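Local coordinates for protein cryptic loci regulator 2 (Schizosaccharomyces pombe 972h-, PDB 5IKJ) that promotes transcriptional silencing upstream of histone deacetylases and is required for nucleosome positioning at heterochromatic loci and for silencing by the SHREC repressor complex, at residues R226-D234 with Y380-I391. Residues are numbered along the deposited sequence; the frame is centred on the assembly and turned at random.
Sequences RMFHECKDD and YGIFRGAEKLWI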
loop_
_atom_site.group_PDB
_atom_site.type_symbol
_atom_site.label_atom_id
_atom_site.label_comp_id
_atom_site.label_asym_id
_atom_site.label_seq_id
_atom_site.Cartn_x
_atom_site.Cartn_y
_atom_site.Cartn_z
ATOM N N ARG A 226 4.637 -1.747 -2.252
ATOM C CA ARG A 226 3.477 -2.609 -2.317
ATOM C C ARG A 226 2.564 -2.371 -1.122
ATOM O O ARG A 226 1.355 -2.416 -1.254
ATOM C CB ARG A 226 3.892 -4.075 -2.419
ATOM C CG ARG A 226 4.524 -4.426 -3.751
ATOM C CD ARG A 226 4.569 -5.919 -4.004
ATOM N NE ARG A 226 5.298 -6.630 -2.970
ATOM C CZ ARG A 226 4.723 -7.381 -2.045
ATOM N NH1 ARG A 226 5.462 -7.982 -1.137
ATOM N NH2 ARG A 226 3.412 -7.537 -2.033
ATOM N N MET A 227 3.135 -2.108 0.041
ATOM C CA MET A 227 2.312 -1.857 1.213
ATOM C C MET A 227 1.472 -0.613 0.995
ATOM O O MET A 227 0.294 -0.597 1.305
ATOM C CB MET A 227 3.152 -1.692 2.464
ATOM C CG MET A 227 2.314 -1.436 3.699
ATOM S SD MET A 227 3.290 -1.434 5.193
ATOM C CE MET A 227 4.440 -0.128 4.823
ATOM N N PHE A 228 2.085 0.433 0.461
ATOM C CA PHE A 228 1.352 1.665 0.184
ATOM C C PHE A 228 0.145 1.390 -0.701
ATOM O O PHE A 228 -0.965 1.862 -0.428
ATOM C CB PHE A 228 2.277 2.688 -0.477
ATOM C CG PHE A 228 1.549 3.850 -1.093
ATOM C CD1 PHE A 228 1.153 4.927 -0.317
ATOM C CD2 PHE A 228 1.260 3.865 -2.449
ATOM C CE1 PHE A 228 0.482 5.994 -0.880
ATOM C CE2 PHE A 228 0.588 4.931 -3.016
ATOM C CZ PHE A 228 0.199 5.997 -2.231
ATOM N N HIS A 229 0.345 0.617 -1.770
ATOM C CA HIS A 229 -0.745 0.351 -2.702
ATOM C C HIS A 229 -1.750 -0.639 -2.128
ATOM O O HIS A 229 -2.938 -0.577 -2.466
ATOM C CB HIS A 229 -0.182 -0.148 -4.028
ATOM C CG HIS A 229 0.402 0.941 -4.871
ATOM N ND1 HIS A 229 -0.372 1.915 -5.463
ATOM C CD2 HIS A 229 1.682 1.219 -5.212
ATOM C CE1 HIS A 229 0.405 2.745 -6.136
ATOM N NE2 HIS A 229 1.657 2.344 -6.002
ATOM N N GLU A 230 -1.305 -1.556 -1.267
ATOM C CA GLU A 230 -2.255 -2.384 -0.530
ATOM C C GLU A 230 -3.125 -1.522 0.376
ATOM O O GLU A 230 -4.337 -1.744 0.488
ATOM C CB GLU A 230 -1.513 -3.440 0.289
ATOM C CG GLU A 230 -2.424 -4.458 0.957
ATOM C CD GLU A 230 -1.666 -5.421 1.849
ATOM O OE1 GLU A 230 -0.432 -5.542 1.681
ATOM O OE2 GLU A 230 -2.302 -6.054 2.719
ATOM N N CYS A 231 -2.517 -0.532 1.029
ATOM C CA CYS A 231 -3.271 0.405 1.852
ATOM C C CYS A 231 -4.250 1.207 1.006
ATOM O O CYS A 231 -5.444 1.287 1.317
ATOM C CB CYS A 231 -2.294 1.335 2.572
ATOM S SG CYS A 231 -3.059 2.490 3.700
ATOM N N LYS A 232 -3.754 1.808 -0.075
ATOM C CA LYS A 232 -4.608 2.608 -0.945
ATOM C C LYS A 232 -5.778 1.788 -1.472
ATOM O O LYS A 232 -6.911 2.277 -1.534
ATOM C CB LYS A 232 -3.779 3.172 -2.098
ATOM C CG LYS A 232 -4.451 4.290 -2.874
ATOM C CD LYS A 232 -3.503 4.872 -3.913
ATOM C CE LYS A 232 -4.183 5.910 -4.794
ATOM N NZ LYS A 232 -4.565 7.141 -4.045
ATOM N N ASP A 233 -5.526 0.532 -1.851
ATOM C CA ASP A 233 -6.600 -0.299 -2.381
ATOM C C ASP A 233 -7.614 -0.652 -1.300
ATOM O O ASP A 233 -8.821 -0.688 -1.564
ATOM C CB ASP A 233 -6.023 -1.568 -3.011
ATOM C CG ASP A 233 -5.195 -1.280 -4.250
ATOM O OD1 ASP A 233 -5.298 -0.158 -4.790
ATOM O OD2 ASP A 233 -4.446 -2.179 -4.686
ATOM N N ASP A 234 -7.148 -0.906 -0.074
ATOM C CA ASP A 234 -8.052 -1.281 1.008
ATOM C C ASP A 234 -8.868 -0.105 1.530
ATOM O O ASP A 234 -9.862 -0.323 2.232
ATOM C CB ASP A 234 -7.259 -1.903 2.160
ATOM C CG ASP A 234 -6.874 -3.347 1.892
ATOM O OD1 ASP A 234 -7.078 -3.822 0.754
ATOM O OD2 ASP A 234 -6.361 -4.007 2.820
ATOM N N TYR A 380 1.493 1.974 9.356
ATOM C CA TYR A 380 0.497 1.919 8.290
ATOM C C TYR A 380 -0.791 1.257 8.760
ATOM O O TYR A 380 -1.889 1.676 8.372
ATOM C CB TYR A 380 1.060 1.155 7.096
ATOM C CG TYR A 380 1.472 2.011 5.931
ATOM C CD1 TYR A 380 2.724 2.605 5.885
ATOM C CD2 TYR A 380 0.616 2.206 4.861
ATOM C CE1 TYR A 380 3.105 3.378 4.807
ATOM C CE2 TYR A 380 0.984 2.975 3.787
ATOM C CZ TYR A 380 2.226 3.561 3.759
ATOM O OH TYR A 380 2.579 4.326 2.671
ATOM N N GLY A 381 -0.682 0.215 9.574
ATOM C CA GLY A 381 -1.862 -0.562 9.903
ATOM C C GLY A 381 -1.608 -1.502 11.060
ATOM O O GLY A 381 -0.526 -1.532 11.649
ATOM N N ILE A 382 -2.640 -2.285 11.368
ATOM C CA ILE A 382 -2.626 -3.179 12.518
ATOM C C ILE A 382 -3.652 -4.279 12.291
ATOM O O ILE A 382 -4.784 -4.010 11.876
ATOM C CB ILE A 382 -2.921 -2.405 13.815
ATOM C CG1 ILE A 382 -2.727 -3.300 15.040
ATOM C CG2 ILE A 382 -4.338 -1.839 13.791
ATOM C CD1 ILE A 382 -2.715 -2.537 16.353
ATOM N N PHE A 383 -3.262 -5.525 12.543
ATOM C CA PHE A 383 -4.222 -6.620 12.597
ATOM C C PHE A 383 -4.908 -6.597 13.955
ATOM O O PHE A 383 -4.239 -6.657 14.992
ATOM C CB PHE A 383 -3.532 -7.966 12.384
ATOM C CG PHE A 383 -3.311 -8.321 10.944
ATOM C CD1 PHE A 383 -4.329 -8.884 10.193
ATOM C CD2 PHE A 383 -2.080 -8.115 10.347
ATOM C CE1 PHE A 383 -4.129 -9.220 8.865
ATOM C CE2 PHE A 383 -1.872 -8.451 9.020
ATOM C CZ PHE A 383 -2.898 -9.005 8.279
ATOM N N ARG A 384 -6.232 -6.502 13.956
ATOM C CA ARG A 384 -7.020 -6.620 15.179
ATOM C C ARG A 384 -7.771 -7.941 15.094
ATOM O O ARG A 384 -8.830 -8.024 14.464
ATOM C CB ARG A 384 -7.980 -5.448 15.356
ATOM C CG ARG A 384 -8.746 -5.521 16.668
ATOM C CD ARG A 384 -9.889 -4.534 16.750
ATOM N NE ARG A 384 -10.554 -4.631 18.046
ATOM C CZ ARG A 384 -11.407 -5.595 18.382
ATOM N NH1 ARG A 384 -11.711 -6.556 17.518
ATOM N NH2 ARG A 384 -11.956 -5.602 19.588
ATOM N N GLY A 385 -7.224 -8.971 15.733
ATOM C CA GLY A 385 -7.827 -10.286 15.685
ATOM C C GLY A 385 -8.022 -10.778 14.266
ATOM O O GLY A 385 -7.049 -11.053 13.556
ATOM N N ALA A 386 -9.280 -10.877 13.836
ATOM C CA ALA A 386 -9.597 -11.412 12.518
ATOM C C ALA A 386 -9.433 -10.393 11.401
ATOM O O ALA A 386 -9.299 -10.789 10.237
ATOM C CB ALA A 386 -11.034 -11.937 12.499
ATOM N N GLU A 387 -9.433 -9.100 11.718
ATOM C CA GLU A 387 -9.544 -8.051 10.717
ATOM C C GLU A 387 -8.244 -7.265 10.587
ATOM O O GLU A 387 -7.442 -7.186 11.522
ATOM C CB GLU A 387 -10.690 -7.100 11.066
ATOM C CG GLU A 387 -12.055 -7.767 11.030
ATOM C CD GLU A 387 -13.141 -6.930 11.675
ATOM O OE1 GLU A 387 -12.831 -6.175 12.621
ATOM O OE2 GLU A 387 -14.308 -7.027 11.237
ATOM N N LYS A 388 -8.052 -6.687 9.405
ATOM C CA LYS A 388 -6.925 -5.815 9.112
ATOM C C LYS A 388 -7.400 -4.367 9.120
ATOM O O LYS A 388 -8.467 -4.054 8.583
ATOM C CB LYS A 388 -6.323 -6.159 7.749
ATOM C CG LYS A 388 -4.837 -5.877 7.602
ATOM C CD LYS A 388 -4.334 -6.368 6.250
ATOM C CE LYS A 388 -2.822 -6.269 6.131
ATOM N NZ LYS A 388 -2.315 -7.061 4.977
ATOM N N LEU A 389 -6.607 -3.487 9.727
ATOM C CA LEU A 389 -6.955 -2.077 9.828
ATOM C C LEU A 389 -5.805 -1.220 9.325
ATOM O O LEU A 389 -4.632 -1.572 9.474
ATOM C CB LEU A 389 -7.310 -1.682 11.265
ATOM C CG LEU A 389 -8.705 -2.104 11.730
ATOM C CD1 LEU A 389 -8.842 -1.915 13.231
ATOM C CD2 LEU A 389 -9.783 -1.317 10.994
ATOM N N TRP A 390 -6.161 -0.085 8.730
ATOM C CA TRP A 390 -5.201 0.791 8.080
ATOM C C TRP A 390 -5.416 2.238 8.501
ATOM O O TRP A 390 -6.455 2.608 9.056
ATOM C CB TRP A 390 -5.318 0.733 6.552
ATOM C CG TRP A 390 -5.008 -0.588 5.896
ATOM C CD1 TRP A 390 -5.898 -1.583 5.586
ATOM C CD2 TRP A 390 -3.728 -1.039 5.427
ATOM N NE1 TRP A 390 -5.248 -2.623 4.968
ATOM C CE2 TRP A 390 -3.917 -2.316 4.859
ATOM C CE3 TRP A 390 -2.443 -0.490 5.438
ATOM C CZ2 TRP A 390 -2.867 -3.052 4.311
ATOM C CZ3 TRP A 390 -1.402 -1.224 4.893
ATOM C CH2 TRP A 390 -1.620 -2.491 4.337
ATOM N N ILE A 391 -4.409 3.059 8.209
ATOM C CA ILE A 391 -4.622 4.495 8.118
ATOM C C ILE A 391 -5.472 4.779 6.882
ATOM O O ILE A 391 -5.377 4.081 5.863
ATOM C CB ILE A 391 -3.283 5.254 8.061
ATOM C CG1 ILE A 391 -2.461 4.814 6.844
ATOM C CG2 ILE A 391 -2.498 5.036 9.353
ATOM C CD1 ILE A 391 -1.186 5.613 6.625
#
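Trp390 lays one face of its indole against the helix backbone, Cys231 CA standing 3.7 Å above the ring plane and off-centre, while Cys231 CB reaches CE3 at 3.4 Å. Two acidic side chains meet the same indole with their carboxylates turned steeply to it. Trp390 NE1 donates to Asp234 OD2 at 2.8 Å, but it comes in on the anti side and the bond is bent to 131°; the other oxygen, OD1, is held in a salt bridge by Arg264. Glu230 runs out nearly straight, its CG anti to the backbone N (chi1 -173°), and brings OE2 to the indole edge near CZ2. There the extended Lys388 places NZ 2.5 Å from Glu230 OE2, a very short salt bridge. Helix 226-234 runs at 101° to strand 387-390, second strand of an antiparallel hairpin with a type II' turn from Arg384 to Glu387; residues 380-391 belong to the SH3-clan Clr2 region. With an alanine at Trp390, the face packed on Cys231 would be lost and Asp234 OD2 would probably be left without its indole donor. Beside the indole, the Tyr380 ring is sandwiched between Met227 and Ile391 CD1 on opposite faces, with Cys231 CB at its edge. The Met227 chain bends at its end, so that CE packs on Tyr380 CD1 at 3.4 Å, while Met227 SD, 4.5 Å from the Tyr380 ring centroid and oblique to it, makes the Met-aromatic contact. Tyr380 OH ends at the edge of the Phe228 ring, 3.4 Å from CD1. A chain of another protein packs on Phe228, Glu230 and Trp390.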